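PDB 2D5C: shikimate 5-dehydrogenase from Thermus thermophilus, which catalyses the reversible NADPH-linked reduction of 3-dehydroshikimate to shikimate, a step in the chorismate pathway that leads to the aromatic amino acids. Local coordinates for residues S16-H20 with S32-W36; K64-L68 with G82-T86; E184-P190 with R208-F214; L229-A233 with M253-R258. All blocks are in the same frame, centred on the assembly; numbering follows the deposited sequence.

Contact 1 of 4, residues S16-H20 with S32-W36; sequences SPAMH and SYEAW. With SKM ((3R,4S,5R)-3,4,5-trihydroxycyclohex-1-ene-1-carboxylic acid), chain E.
Tyr33 lays its ring against that of His20 where helix 16-26 packs on strand 31-37, two elements of a beta-alpha-beta unit begun by strand 2-8 in the substrate-binding domain. The two rings form an offset stack, with planes only 8° apart and centroids separated by 4.4 Å. The overlap is partial: Tyr33 CE2 sits over the rim of the imidazole, 3.4 Å from His20 ND1. Carrying its CG anti to the backbone N (chi1 -173°), Tyr33 sends the ring against the first turn of the helix, and there CD1 meets Pro17 while CE1 and CZ rest on Ser16 CB. Pro17 CG also reaches Ala35 CB at the margin, 4.3 Å away.

Several bonds fix this stack. His20 ND1 donates to Ser16 O at 3.2 Å, nearly in the imidazole plane but from above the carbonyl plane, and the same oxygen takes the backbone N of His20, so one carbonyl grips both the backbone N and the ring of His20. Across the imidazole, His20 NE2 bonds to Gly236 O of helix 229-244. The tyrosine hydroxyl is hydrogen-bonded to Asn58 on strand 56-59 of the same sheet. A water joins the backbones by donating to Pro17 O and Tyr33 O. At the start of the helix, Ser16 belongs to the shikimate site: its OG donates to carboxylate oxygen O2 of the bound shikimate over 2.6 Å.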
loop_
_atom_site.group_PDB
_atom_site.type_symbol
_atom_site.label_atom_id
_atom_site.label_comp_id
_atom_site.label_asym_id
_atom_site.label_seq_id
_atom_site.Cartn_x
_atom_site.Cartn_y
_atom_site.Cartn_z
ATOM N N SER A 16 -13.981 -9.988 -12.776
ATOM C CA SER A 16 -12.697 -9.718 -12.140
ATOM C C SER A 16 -11.976 -10.979 -11.695
ATOM O O SER A 16 -10.764 -11.097 -11.869
ATOM C CB SER A 16 -12.882 -8.774 -10.952
ATOM O OG SER A 16 -13.169 -7.479 -11.435
ATOM N N PRO A 17 -12.706 -11.943 -11.109
ATOM C CA PRO A 17 -12.008 -13.157 -10.685
ATOM C C PRO A 17 -11.232 -13.784 -11.840
ATOM O O PRO A 17 -10.089 -14.205 -11.668
ATOM C CB PRO A 17 -13.140 -14.043 -10.181
ATOM C CG PRO A 17 -14.102 -13.042 -9.608
ATOM C CD PRO A 17 -14.113 -11.963 -10.669
ATOM N N ALA A 18 -11.851 -13.838 -13.017
ATOM C CA ALA A 18 -11.200 -14.412 -14.196
ATOM C C ALA A 18 -10.000 -13.583 -14.654
ATOM O O ALA A 18 -8.953 -14.120 -15.019
ATOM C CB ALA A 18 -12.212 -14.547 -15.339
ATOM N N MET A 19 -10.141 -12.263 -14.635
ATOM C CA MET A 19 -9.041 -11.405 -15.065
ATOM C C MET A 19 -7.823 -11.514 -14.161
ATOM O O MET A 19 -6.693 -11.582 -14.631
ATOM C CB MET A 19 -9.459 -9.932 -15.071
ATOM C CG MET A 19 -10.451 -9.536 -16.138
ATOM S SD MET A 19 -10.495 -7.732 -16.254
ATOM C CE MET A 19 -11.245 -7.284 -14.675
ATOM N N HIS A 20 -8.065 -11.500 -12.858
ATOM C CA HIS A 20 -6.908 -11.508 -11.965
ATOM C C HIS A 20 -6.341 -12.920 -11.770
ATOM O O HIS A 20 -5.180 -13.110 -11.432
ATOM C CB HIS A 20 -7.342 -10.930 -10.617
ATOM C CG HIS A 20 -7.520 -9.439 -10.742
ATOM N ND1 HIS A 20 -8.695 -8.855 -11.084
ATOM C CD2 HIS A 20 -6.566 -8.435 -10.542
ATOM C CE1 HIS A 20 -8.454 -7.530 -11.088
ATOM N NE2 HIS A 20 -7.187 -7.249 -10.768
ATOM N N SER A 32 -5.327 -15.814 -4.775
ATOM C CA SER A 32 -6.699 -16.010 -5.196
ATOM C C SER A 32 -7.404 -14.670 -5.257
ATOM O O SER A 32 -6.966 -13.702 -4.644
ATOM C CB SER A 32 -7.427 -16.927 -4.213
ATOM O OG SER A 32 -7.358 -16.405 -2.896
ATOM N N TYR A 33 -8.495 -14.639 -6.010
ATOM C CA TYR A 33 -9.317 -13.449 -6.187
ATOM C C TYR A 33 -10.743 -13.979 -6.294
ATOM O O TYR A 33 -11.122 -14.562 -7.315
ATOM C CB TYR A 33 -8.925 -12.714 -7.478
ATOM C CG TYR A 33 -9.620 -11.380 -7.661
ATOM C CD1 TYR A 33 -11.003 -11.309 -7.830
ATOM C CD2 TYR A 33 -8.896 -10.181 -7.623
ATOM C CE1 TYR A 33 -11.658 -10.077 -7.951
ATOM C CE2 TYR A 33 -9.536 -8.943 -7.742
ATOM C CZ TYR A 33 -10.916 -8.900 -7.904
ATOM O OH TYR A 33 -11.571 -7.688 -8.008
ATOM N N GLU A 34 -11.520 -13.778 -5.233
ATOM C CA GLU A 34 -12.901 -14.245 -5.158
ATOM C C GLU A 34 -13.927 -13.112 -5.212
ATOM O O GLU A 34 -13.599 -11.940 -5.004
ATOM C CB GLU A 34 -13.107 -15.011 -3.849
ATOM C CG GLU A 34 -12.808 -14.154 -2.616
ATOM C CD GLU A 34 -13.362 -14.726 -1.323
ATOM O OE1 GLU A 34 -14.594 -14.906 -1.226
ATOM O OE2 GLU A 34 -12.562 -14.986 -0.400
ATOM N N ALA A 35 -15.173 -13.480 -5.495
ATOM C CA ALA A 35 -16.278 -12.533 -5.532
ATOM C C ALA A 35 -17.002 -12.733 -4.205
ATOM O O ALA A 35 -17.438 -13.841 -3.901
ATOM C CB ALA A 35 -17.207 -12.848 -6.694
ATOM N N TRP A 36 -17.119 -11.674 -3.409
ATOM C CA TRP A 36 -17.768 -11.769 -2.106
ATOM C C TRP A 36 -18.965 -10.832 -2.032
ATOM O O TRP A 36 -18.803 -9.620 -1.889
ATOM C CB TRP A 36 -16.761 -11.413 -1.007
ATOM C CG TRP A 36 -17.170 -11.775 0.391
ATOM C CD1 TRP A 36 -18.401 -12.194 0.814
ATOM C CD2 TRP A 36 -16.343 -11.726 1.559
ATOM N NE1 TRP A 36 -18.388 -12.409 2.171
ATOM C CE2 TRP A 36 -17.139 -12.128 2.652
ATOM C CE3 TRP A 36 -15.005 -11.380 1.788
ATOM C CZ2 TRP A 36 -16.641 -12.194 3.957
ATOM C CZ3 TRP A 36 -14.510 -11.446 3.086
ATOM C CH2 TRP A 36 -15.329 -11.850 4.153
HETATM O O12 SKM E . -14.195 -0.438 -10.674
HETATM C C8 SKM E . -14.476 -1.784 -11.085
HETATM C C6 SKM E . -14.251 -2.749 -9.888
HETATM O O7 SKM E . -12.899 -2.636 -9.449
HETATM C C5 SKM E . -14.538 -4.219 -10.291
HETATM C C4 SKM E . -15.740 -4.363 -11.225
HETATM C C1 SKM E . -16.243 -5.734 -11.495
HETATM O O2 SKM E . -15.642 -6.791 -10.915
HETATM O O3 SKM E . -17.199 -5.915 -12.236
HETATM C C10 SKM E . -16.355 -3.327 -11.804
HETATM C C9 SKM E . -15.944 -1.884 -11.600
HETATM O O11 SKM E . -16.829 -1.290 -10.637
HETATM O O HOH W 1 -9.993 -15.940 -9.420
#

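Contact 2 of 4, residues K64-L68 with G82-T86; sequences KEAAL and GAVNT. With SKM ((3R,4S,5R)-3,4,5-trihydroxycyclohex-1-ene-1-carboxylic acid), chain E.
Lys64 runs along the 82-86 backbone to reach the bound shikimate beside Asn85. Its CB packs on Ala83 CB at 4.0 Å, CG passes 3.4 Å from Val84 O, CD skirts the same oxygen at 4.1 Å, and CE lies against Asn85 CB and close to ligand O11. The chain is extended beyond CG (chi2 -171°, chi3 179°), which carries NZ past the backbone to two ring hydroxyls of the ligand, O11 at 2.9 Å and O12 at 3.2 Å. NZ also forms a salt bridge with Asp100. The pair forms part of the active site of this shikimate dehydrogenase, in which Lys64 is the proton acceptor, set where two loops of the substrate-binding domain meet. A methionine in place of Lys64 would probably leave Asp100 without its salt-bridge mate and O11 and O12 without this donor. Asn85 ND2 grips the same O12 at 3.0 Å and makes a weak bond to O7, while its OD1 accepts from Thr99 N, which helps fix the amide's rotation. At the backbone, Val84 N donates to Lys64 O (3.0 Å, 166°), a carbonyl that Ala83 CA also approaches in a CA-H...O contact. Farther along the chain, Leu68 CD1 packs against Val84 CG2, and Leu68 CD2 on the backbone of Gly82.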
loop_
_atom_site.group_PDB
_atom_site.type_symbol
_atom_site.label_atom_id
_atom_site.label_comp_id
_atom_site.label_asym_id
_atom_site.label_seq_id
_atom_site.Cartn_x
_atom_site.Cartn_y
_atom_site.Cartn_z
ATOM N N LYS A 64 -18.952 1.878 -3.489
ATOM C CA LYS A 64 -17.900 2.836 -3.818
ATOM C C LYS A 64 -17.885 4.186 -3.113
ATOM O O LYS A 64 -16.809 4.726 -2.846
ATOM C CB LYS A 64 -17.845 3.066 -5.328
ATOM C CG LYS A 64 -17.379 1.856 -6.131
ATOM C CD LYS A 64 -17.154 2.258 -7.578
ATOM C CE LYS A 64 -16.655 1.105 -8.422
ATOM N NZ LYS A 64 -16.594 1.513 -9.843
ATOM N N GLU A 65 -19.053 4.742 -2.814
ATOM C CA GLU A 65 -19.091 6.036 -2.146
ATOM C C GLU A 65 -19.086 5.888 -0.635
ATOM O O GLU A 65 -18.409 6.635 0.069
ATOM C CB GLU A 65 -20.333 6.823 -2.574
ATOM C CG GLU A 65 -20.450 7.056 -4.076
ATOM C CD GLU A 65 -20.644 5.769 -4.867
ATOM O OE1 GLU A 65 -21.444 4.908 -4.439
ATOM O OE2 GLU A 65 -19.999 5.624 -5.929
ATOM N N ALA A 66 -19.846 4.924 -0.137
ATOM C CA ALA A 66 -19.931 4.705 1.296
ATOM C C ALA A 66 -18.607 4.259 1.904
ATOM O O ALA A 66 -18.372 4.454 3.095
ATOM C CB ALA A 66 -21.008 3.676 1.593
ATOM N N ALA A 67 -17.745 3.668 1.082
ATOM C CA ALA A 67 -16.466 3.160 1.563
ATOM C C ALA A 67 -15.489 4.208 2.102
ATOM O O ALA A 67 -14.777 3.950 3.076
ATOM C CB ALA A 67 -15.791 2.349 0.460
ATOM N N LEU A 68 -15.455 5.381 1.476
ATOM C CA LEU A 68 -14.520 6.429 1.893
ATOM C C LEU A 68 -14.509 6.717 3.390
ATOM O O LEU A 68 -13.449 6.914 3.985
ATOM C CB LEU A 68 -14.790 7.723 1.113
ATOM C CG LEU A 68 -14.271 7.738 -0.329
ATOM C CD1 LEU A 68 -15.095 6.760 -1.176
ATOM C CD2 LEU A 68 -14.360 9.147 -0.899
ATOM N N GLY A 82 -15.051 11.096 -5.225
ATOM C CA GLY A 82 -16.020 10.678 -4.233
ATOM C C GLY A 82 -16.310 9.192 -4.310
ATOM O O GLY A 82 -17.327 8.720 -3.796
ATOM N N ALA A 83 -15.417 8.439 -4.948
ATOM C CA ALA A 83 -15.623 7.006 -5.068
ATOM C C ALA A 83 -14.286 6.288 -5.101
ATOM O O ALA A 83 -13.344 6.748 -5.731
ATOM C CB ALA A 83 -16.418 6.687 -6.348
ATOM N N VAL A 84 -14.235 5.157 -4.411
ATOM C CA VAL A 84 -13.038 4.333 -4.340
ATOM C C VAL A 84 -13.395 2.978 -4.940
ATOM O O VAL A 84 -14.386 2.359 -4.541
ATOM C CB VAL A 84 -12.603 4.135 -2.872
ATOM C CG1 VAL A 84 -11.647 2.946 -2.755
ATOM C CG2 VAL A 84 -11.933 5.424 -2.353
ATOM N N ASN A 85 -12.591 2.517 -5.897
ATOM C CA ASN A 85 -12.837 1.216 -6.521
ATOM C C ASN A 85 -11.718 0.229 -6.176
ATOM O O ASN A 85 -11.805 -0.964 -6.478
ATOM C CB ASN A 85 -12.945 1.370 -8.041
ATOM C CG ASN A 85 -11.596 1.303 -8.738
ATOM O OD1 ASN A 85 -10.649 1.996 -8.361
ATOM N ND2 ASN A 85 -11.506 0.469 -9.768
ATOM N N THR A 86 -10.667 0.729 -5.539
ATOM C CA THR A 86 -9.543 -0.122 -5.166
ATOM C C THR A 86 -9.051 0.200 -3.759
ATOM O O THR A 86 -8.770 1.359 -3.439
ATOM C CB THR A 86 -8.371 0.057 -6.151
ATOM O OG1 THR A 86 -8.813 -0.264 -7.477
ATOM C CG2 THR A 86 -7.204 -0.867 -5.775
HETATM O O12 SKM E . -14.195 -0.438 -10.674
HETATM C C8 SKM E . -14.476 -1.784 -11.085
HETATM C C6 SKM E . -14.251 -2.749 -9.888
HETATM O O7 SKM E . -12.899 -2.636 -9.449
HETATM C C5 SKM E . -14.538 -4.219 -10.291
HETATM C C4 SKM E . -15.740 -4.363 -11.225
HETATM C C1 SKM E . -16.243 -5.734 -11.495
HETATM O O2 SKM E . -15.642 -6.791 -10.915
HETATM O O3 SKM E . -17.199 -5.915 -12.236
HETATM C C10 SKM E . -16.355 -3.327 -11.804
HETATM C C9 SKM E . -15.944 -1.884 -11.600
HETATM O O11 SKM E . -16.829 -1.290 -10.637
#

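Contact 3 of 4, residues E184-P190 with R208-F214; sequences EDPSASP and RPLWTRF. With SO4 (sulfate ion), chain C.
Glu184 and Arg208 are joined first through their backbones: Glu184 N donates to Arg208 O at 2.6 Å and almost straight, at 175°. Their side chains run side by side in the same direction, yet Glu184 OE2 meets the methylene carbon Arg208 CD, and no guanidinium N-H points at the carboxylate. The charges can therefore attract only at a distance, and Arg208 instead gives its NH2 to His13 O.

Farther along, the polar bonds pass through Arg213 and two waters. Extended from CG to NE, Arg213 brings NH1 to Ser187 O in a weak bond of 3.0 Å, and its NH2 makes another weak bond at the guanidinium edge to a sulfate, probably from the crystallisation medium. One water links Asp185 O to Arg213 N, the other Ala188 O to Phe214 N, so the first amides of helix 213-220 are joined to the loop by solvent.

In apolar packing, Pro190 CG touches Phe214 CD1 at 3.9 Å, the two side chains crossing at about a right angle, and Pro186 CG approaches Pro209 CG; a cis peptide bond precedes Pro209.

The 184-190 loop is shaped by an Asx turn, in which Asp185 OD1 accepts from Ser187 N (3.1 Å) and also from Ser187 OG, within a type I beta turn spanning Asp185 to Ala188. It lies against the N-terminus of helix 213-220, N-capped by Thr212, on the surface of the Rossmann-type NADP-binding domain.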
loop_
_atom_site.group_PDB
_atom_site.type_symbol
_atom_site.label_atom_id
_atom_site.label_comp_id
_atom_site.label_asym_id
_atom_site.label_seq_id
_atom_site.Cartn_x
_atom_site.Cartn_y
_atom_site.Cartn_z
ATOM N N GLU A 184 -28.050 -5.762 -18.570
ATOM C CA GLU A 184 -28.892 -6.950 -18.717
ATOM C C GLU A 184 -30.271 -6.626 -19.311
ATOM O O GLU A 184 -31.276 -7.237 -18.942
ATOM C CB GLU A 184 -29.064 -7.652 -17.356
ATOM C CG GLU A 184 -27.786 -7.750 -16.526
ATOM C CD GLU A 184 -26.893 -8.914 -16.911
ATOM O OE1 GLU A 184 -26.793 -9.227 -18.113
ATOM O OE2 GLU A 184 -26.275 -9.507 -16.001
ATOM N N ASP A 185 -30.327 -5.663 -20.223
ATOM C CA ASP A 185 -31.588 -5.293 -20.856
ATOM C C ASP A 185 -31.324 -4.771 -22.277
ATOM O O ASP A 185 -31.156 -3.567 -22.492
ATOM C CB ASP A 185 -32.317 -4.226 -20.031
ATOM C CG ASP A 185 -33.725 -3.965 -20.539
ATOM O OD1 ASP A 185 -34.076 -4.485 -21.624
ATOM O OD2 ASP A 185 -34.482 -3.235 -19.866
ATOM N N PRO A 186 -31.282 -5.682 -23.267
ATOM C CA PRO A 186 -31.035 -5.312 -24.667
ATOM C C PRO A 186 -32.048 -4.337 -25.257
ATOM O O PRO A 186 -31.813 -3.758 -26.324
ATOM C CB PRO A 186 -31.053 -6.662 -25.388
ATOM C CG PRO A 186 -30.578 -7.617 -24.331
ATOM C CD PRO A 186 -31.347 -7.147 -23.121
ATOM N N SER A 187 -33.170 -4.139 -24.572
ATOM C CA SER A 187 -34.202 -3.237 -25.070
ATOM C C SER A 187 -34.052 -1.803 -24.582
ATOM O O SER A 187 -34.756 -0.908 -25.044
ATOM C CB SER A 187 -35.597 -3.735 -24.656
ATOM O OG SER A 187 -35.996 -3.178 -23.407
ATOM N N ALA A 188 -33.125 -1.584 -23.659
ATOM C CA ALA A 188 -32.966 -0.268 -23.081
ATOM C C ALA A 188 -31.664 0.442 -23.401
ATOM O O ALA A 188 -30.594 -0.161 -23.433
ATOM C CB ALA A 188 -33.136 -0.360 -21.565
ATOM N N SER A 189 -31.795 1.739 -23.623
ATOM C CA SER A 189 -30.655 2.600 -23.913
ATOM C C SER A 189 -30.910 3.936 -23.225
ATOM O O SER A 189 -32.042 4.430 -23.198
ATOM C CB SER A 189 -30.517 2.807 -25.428
ATOM O OG SER A 189 -29.628 3.879 -25.716
ATOM N N PRO A 190 -29.851 4.550 -22.673
ATOM C CA PRO A 190 -29.981 5.835 -21.980
ATOM C C PRO A 190 -30.266 7.012 -22.895
ATOM O O PRO A 190 -30.678 8.087 -22.435
ATOM C CB PRO A 190 -28.633 5.974 -21.268
ATOM C CG PRO A 190 -27.686 5.305 -22.261
ATOM C CD PRO A 190 -28.461 4.061 -22.640
ATOM N N ARG A 208 -22.602 -6.054 -19.953
ATOM C CA ARG A 208 -23.547 -7.169 -19.846
ATOM C C ARG A 208 -24.913 -6.656 -20.270
ATOM O O ARG A 208 -25.612 -6.007 -19.490
ATOM C CB ARG A 208 -23.638 -7.697 -18.408
ATOM C CG ARG A 208 -22.533 -8.661 -18.009
ATOM C CD ARG A 208 -22.861 -9.327 -16.672
ATOM N NE ARG A 208 -21.891 -10.358 -16.305
ATOM C CZ ARG A 208 -21.740 -11.513 -16.948
ATOM N NH1 ARG A 208 -22.500 -11.796 -17.998
ATOM N NH2 ARG A 208 -20.823 -12.384 -16.544
ATOM N N PRO A 209 -25.320 -6.928 -21.521
ATOM C CA PRO A 209 -24.631 -7.663 -22.586
ATOM C C PRO A 209 -23.401 -6.903 -23.093
ATOM O O PRO A 209 -23.285 -5.699 -22.863
ATOM C CB PRO A 209 -25.707 -7.776 -23.653
ATOM C CG PRO A 209 -26.436 -6.474 -23.507
ATOM C CD PRO A 209 -26.588 -6.361 -22.011
ATOM N N LEU A 210 -22.494 -7.592 -23.784
ATOM C CA LEU A 210 -21.295 -6.930 -24.306
ATOM C C LEU A 210 -21.686 -5.856 -25.322
ATOM O O LEU A 210 -21.252 -4.705 -25.228
ATOM C CB LEU A 210 -20.349 -7.943 -24.961
ATOM C CG LEU A 210 -19.040 -7.387 -25.533
ATOM C CD1 LEU A 210 -18.203 -6.762 -24.405
ATOM C CD2 LEU A 210 -18.249 -8.504 -26.221
ATOM N N TRP A 211 -22.495 -6.238 -26.306
ATOM C CA TRP A 211 -22.955 -5.290 -27.307
ATOM C C TRP A 211 -24.341 -4.809 -26.941
ATOM O O TRP A 211 -25.349 -5.357 -27.374
ATOM C CB TRP A 211 -22.927 -5.923 -28.697
ATOM C CG TRP A 211 -21.519 -6.077 -29.155
ATOM C CD1 TRP A 211 -20.755 -7.207 -29.103
ATOM C CD2 TRP A 211 -20.650 -5.024 -29.602
ATOM N NE1 TRP A 211 -19.464 -6.921 -29.483
ATOM C CE2 TRP A 211 -19.373 -5.589 -29.795
ATOM C CE3 TRP A 211 -20.831 -3.658 -29.853
ATOM C CZ2 TRP A 211 -18.275 -4.835 -30.233
ATOM C CZ3 TRP A 211 -19.738 -2.905 -30.287
ATOM C CH2 TRP A 211 -18.477 -3.499 -30.472
ATOM N N THR A 212 -24.356 -3.789 -26.094
ATOM C CA THR A 212 -25.561 -3.166 -25.582
ATOM C C THR A 212 -26.346 -2.467 -26.675
ATOM O O THR A 212 -25.837 -2.241 -27.772
ATOM C CB THR A 212 -25.186 -2.125 -24.517
ATOM O OG1 THR A 212 -24.319 -1.152 -25.105
ATOM C CG2 THR A 212 -24.442 -2.793 -23.357
ATOM N N ARG A 213 -27.591 -2.119 -26.372
ATOM C CA ARG A 213 -28.407 -1.413 -27.338
ATOM C C ARG A 213 -27.705 -0.092 -27.686
ATOM O O ARG A 213 -27.582 0.256 -28.852
ATOM C CB ARG A 213 -29.806 -1.144 -26.787
ATOM C CG ARG A 213 -30.697 -0.493 -27.819
ATOM C CD ARG A 213 -32.151 -0.325 -27.386
ATOM N NE ARG A 213 -32.848 0.444 -28.414
ATOM C CZ ARG A 213 -33.896 1.230 -28.206
ATOM N NH1 ARG A 213 -34.414 1.366 -26.990
ATOM N NH2 ARG A 213 -34.397 1.919 -29.221
ATOM N N PHE A 214 -27.231 0.624 -26.663
ATOM C CA PHE A 214 -26.513 1.895 -26.845
ATOM C C PHE A 214 -25.349 1.763 -27.850
ATOM O O PHE A 214 -25.191 2.589 -28.760
ATOM C CB PHE A 214 -25.972 2.353 -25.477
ATOM C CG PHE A 214 -25.070 3.566 -25.524
ATOM C CD1 PHE A 214 -25.602 4.851 -25.503
ATOM C CD2 PHE A 214 -23.691 3.418 -25.517
ATOM C CE1 PHE A 214 -24.766 5.974 -25.462
ATOM C CE2 PHE A 214 -22.840 4.539 -25.477
ATOM C CZ PHE A 214 -23.383 5.816 -25.447
HETATM S S SO4 C . -35.776 5.277 -29.047
HETATM O O1 SO4 C . -34.402 5.348 -29.910
HETATM O O2 SO4 C . -36.311 6.617 -29.090
HETATM O O3 SO4 C . -36.585 4.387 -29.565
HETATM O O4 SO4 C . -35.311 4.998 -27.716
HETATM O O HOH W 2 -28.493 -3.002 -23.562
HETATM O O HOH W 3 -27.905 0.393 -23.924
#

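Contact 4 of 4, residues L229-A233 with M253-R258; sequences LPMLA and MEEAAR. With SO4 (sulfate ion), chain D.
Segments 229-233 and 253-258 are helical and cross at 121° with their axes 8.7 Å apart, the CA atoms of Ala233 and Glu254 being the nearest pair across them. The small Ala233 permits this approach: its CB lies 3.6 Å from Glu254 N and also touches Met253 CB. Leu229 puts CD1 over one face of the Arg258 guanidinium, 3.5 Å from NH1, and its CD2 packs on Ala257 CB. Glu254 CG packs on Leu229 CB, and its carboxylate lies against Pro230 CG. Within its own helix, Glu254 OE2 forms a salt bridge with Arg258 NH2 at 2.7 Å, the hydrogen bond itself weak. Replacing Glu254 by an alanine would probably leave Arg258 without its carboxylate mate and bare the flank of Pro230. Arg258 NH2 also donates to O1 of a sulfate, probably a crystallisation additive, at 3.2 Å and in the guanidinium plane. This helix-helix packing belongs to the C-terminal part of the enzyme, where helix 250-260 lies across the start of helix 229-244, the helix that carries the shikimate-binding Gln235.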
loop_
_atom_site.group_PDB
_atom_site.type_symbol
_atom_site.label_atom_id
_atom_site.label_comp_id
_atom_site.label_asym_id
_atom_site.label_seq_id
_atom_site.Cartn_x
_atom_site.Cartn_y
_atom_site.Cartn_z
ATOM N N LEU A 229 -15.132 -3.650 -21.909
ATOM C CA LEU A 229 -14.069 -4.561 -21.499
ATOM C C LEU A 229 -12.677 -3.930 -21.392
ATOM O O LEU A 229 -11.937 -4.219 -20.446
ATOM C CB LEU A 229 -14.010 -5.783 -22.424
ATOM C CG LEU A 229 -15.189 -6.764 -22.403
ATOM C CD1 LEU A 229 -14.789 -8.025 -23.177
ATOM C CD2 LEU A 229 -15.567 -7.121 -20.972
ATOM N N PRO A 230 -12.287 -3.079 -22.361
ATOM C CA PRO A 230 -10.957 -2.482 -22.241
ATOM C C PRO A 230 -10.787 -1.704 -20.931
ATOM O O PRO A 230 -9.740 -1.801 -20.287
ATOM C CB PRO A 230 -10.862 -1.600 -23.479
ATOM C CG PRO A 230 -11.663 -2.398 -24.491
ATOM C CD PRO A 230 -12.874 -2.788 -23.684
ATOM N N MET A 231 -11.801 -0.933 -20.532
ATOM C CA MET A 231 -11.707 -0.171 -19.280
ATOM C C MET A 231 -11.677 -1.134 -18.095
ATOM O O MET A 231 -10.940 -0.926 -17.129
ATOM C CB MET A 231 -12.902 0.774 -19.118
ATOM C CG MET A 231 -12.847 1.623 -17.847
ATOM S SD MET A 231 -14.247 2.769 -17.740
ATOM C CE MET A 231 -14.131 3.324 -16.020
ATOM N N LEU A 232 -12.481 -2.192 -18.162
ATOM C CA LEU A 232 -12.522 -3.161 -17.074
ATOM C C LEU A 232 -11.131 -3.760 -16.858
ATOM O O LEU A 232 -10.659 -3.888 -15.721
ATOM C CB LEU A 232 -13.527 -4.277 -17.393
ATOM C CG LEU A 232 -13.702 -5.362 -16.324
ATOM C CD1 LEU A 232 -14.215 -4.743 -15.042
ATOM C CD2 LEU A 232 -14.682 -6.423 -16.825
ATOM N N ALA A 233 -10.477 -4.108 -17.959
ATOM C CA ALA A 233 -9.141 -4.709 -17.917
ATOM C C ALA A 233 -8.067 -3.756 -17.410
ATOM O O ALA A 233 -7.193 -4.150 -16.629
ATOM C CB ALA A 233 -8.752 -5.214 -19.295
ATOM N N MET A 253 -5.636 -9.554 -19.611
ATOM C CA MET A 253 -6.755 -9.527 -18.693
ATOM C C MET A 253 -8.064 -9.290 -19.448
ATOM O O MET A 253 -9.109 -9.809 -19.063
ATOM C CB MET A 253 -6.537 -8.438 -17.635
ATOM C CG MET A 253 -5.395 -8.784 -16.685
ATOM S SD MET A 253 -5.055 -7.498 -15.449
ATOM C CE MET A 253 -6.566 -7.582 -14.517
ATOM N N GLU A 254 -8.006 -8.514 -20.523
ATOM C CA GLU A 254 -9.212 -8.232 -21.296
ATOM C C GLU A 254 -9.688 -9.533 -21.925
ATOM O O GLU A 254 -10.867 -9.886 -21.843
ATOM C CB GLU A 254 -8.927 -7.212 -22.396
ATOM C CG GLU A 254 -10.189 -6.638 -23.023
ATOM C CD GLU A 254 -9.902 -5.837 -24.270
ATOM O OE1 GLU A 254 -8.919 -5.063 -24.272
ATOM O OE2 GLU A 254 -10.666 -5.978 -25.247
ATOM N N GLU A 255 -8.748 -10.248 -22.534
ATOM C CA GLU A 255 -9.040 -11.522 -23.178
ATOM C C GLU A 255 -9.652 -12.509 -22.193
ATOM O O GLU A 255 -10.570 -13.253 -22.534
ATOM C CB GLU A 255 -7.758 -12.106 -23.775
ATOM C CG GLU A 255 -7.942 -13.442 -24.475
ATOM C CD GLU A 255 -9.106 -13.431 -25.447
ATOM O OE1 GLU A 255 -9.248 -12.436 -26.193
ATOM O OE2 GLU A 255 -9.872 -14.420 -25.473
ATOM N N ALA A 256 -9.151 -12.497 -20.961
ATOM C CA ALA A 256 -9.643 -13.388 -19.919
ATOM C C ALA A 256 -11.084 -13.069 -19.522
ATOM O O ALA A 256 -11.864 -13.971 -19.216
ATOM C CB ALA A 256 -8.731 -13.303 -18.693
ATOM N N ALA A 257 -11.436 -11.787 -19.511
ATOM C CA ALA A 257 -12.791 -11.392 -19.138
ATOM C C ALA A 257 -13.752 -11.744 -20.262
ATOM O O ALA A 257 -14.899 -12.135 -20.025
ATOM C CB ALA A 257 -12.851 -9.893 -18.861
ATOM N N ARG A 258 -13.263 -11.600 -21.488
ATOM C CA ARG A 258 -14.055 -11.881 -22.672
ATOM C C ARG A 258 -14.473 -13.350 -22.649
ATOM O O ARG A 258 -15.636 -13.684 -22.878
ATOM C CB ARG A 258 -13.225 -11.568 -23.923
ATOM C CG ARG A 258 -14.021 -11.532 -25.219
ATOM C CD ARG A 258 -13.127 -11.204 -26.415
ATOM N NE ARG A 258 -12.541 -9.864 -26.339
ATOM C CZ ARG A 258 -13.237 -8.732 -26.411
ATOM N NH1 ARG A 258 -14.555 -8.762 -26.558
ATOM N NH2 ARG A 258 -12.612 -7.566 -26.343
HETATM S S SO4 D . -13.720 -3.643 -28.299
HETATM O O1 SO4 D . -13.823 -4.680 -27.053
HETATM O O2 SO4 D . -12.302 -3.520 -28.569
HETATM O O3 SO4 D . -14.396 -4.102 -29.323
HETATM O O4 SO4 D . -14.203 -2.406 -27.737
#

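Overall arrangement
Contact 4 is buried, its apolar packing edged by the Glu254-Arg258 salt bridge; contacts 1 and 2 are partly buried, and contact 3 lies on the surface, where one backbone bond, a weak arginine bond and two waters do much of the joining. Contacts 1 and 2 both reach the shikimate, contact 1 at the carboxylate and contact 2 at the ring hydroxyls, from places whose centres are about 19 Å apart in the substrate-binding domain. Contact 4 touches both contact 1 and contact 3: Met19 of helix 16-26 packs on Met253, Leu232, Ala233 and Ala257, while Leu210 touches Leu229 and Arg258. Arg213 of contact 3 and Arg258 of contact 4 each bond to a sulfate.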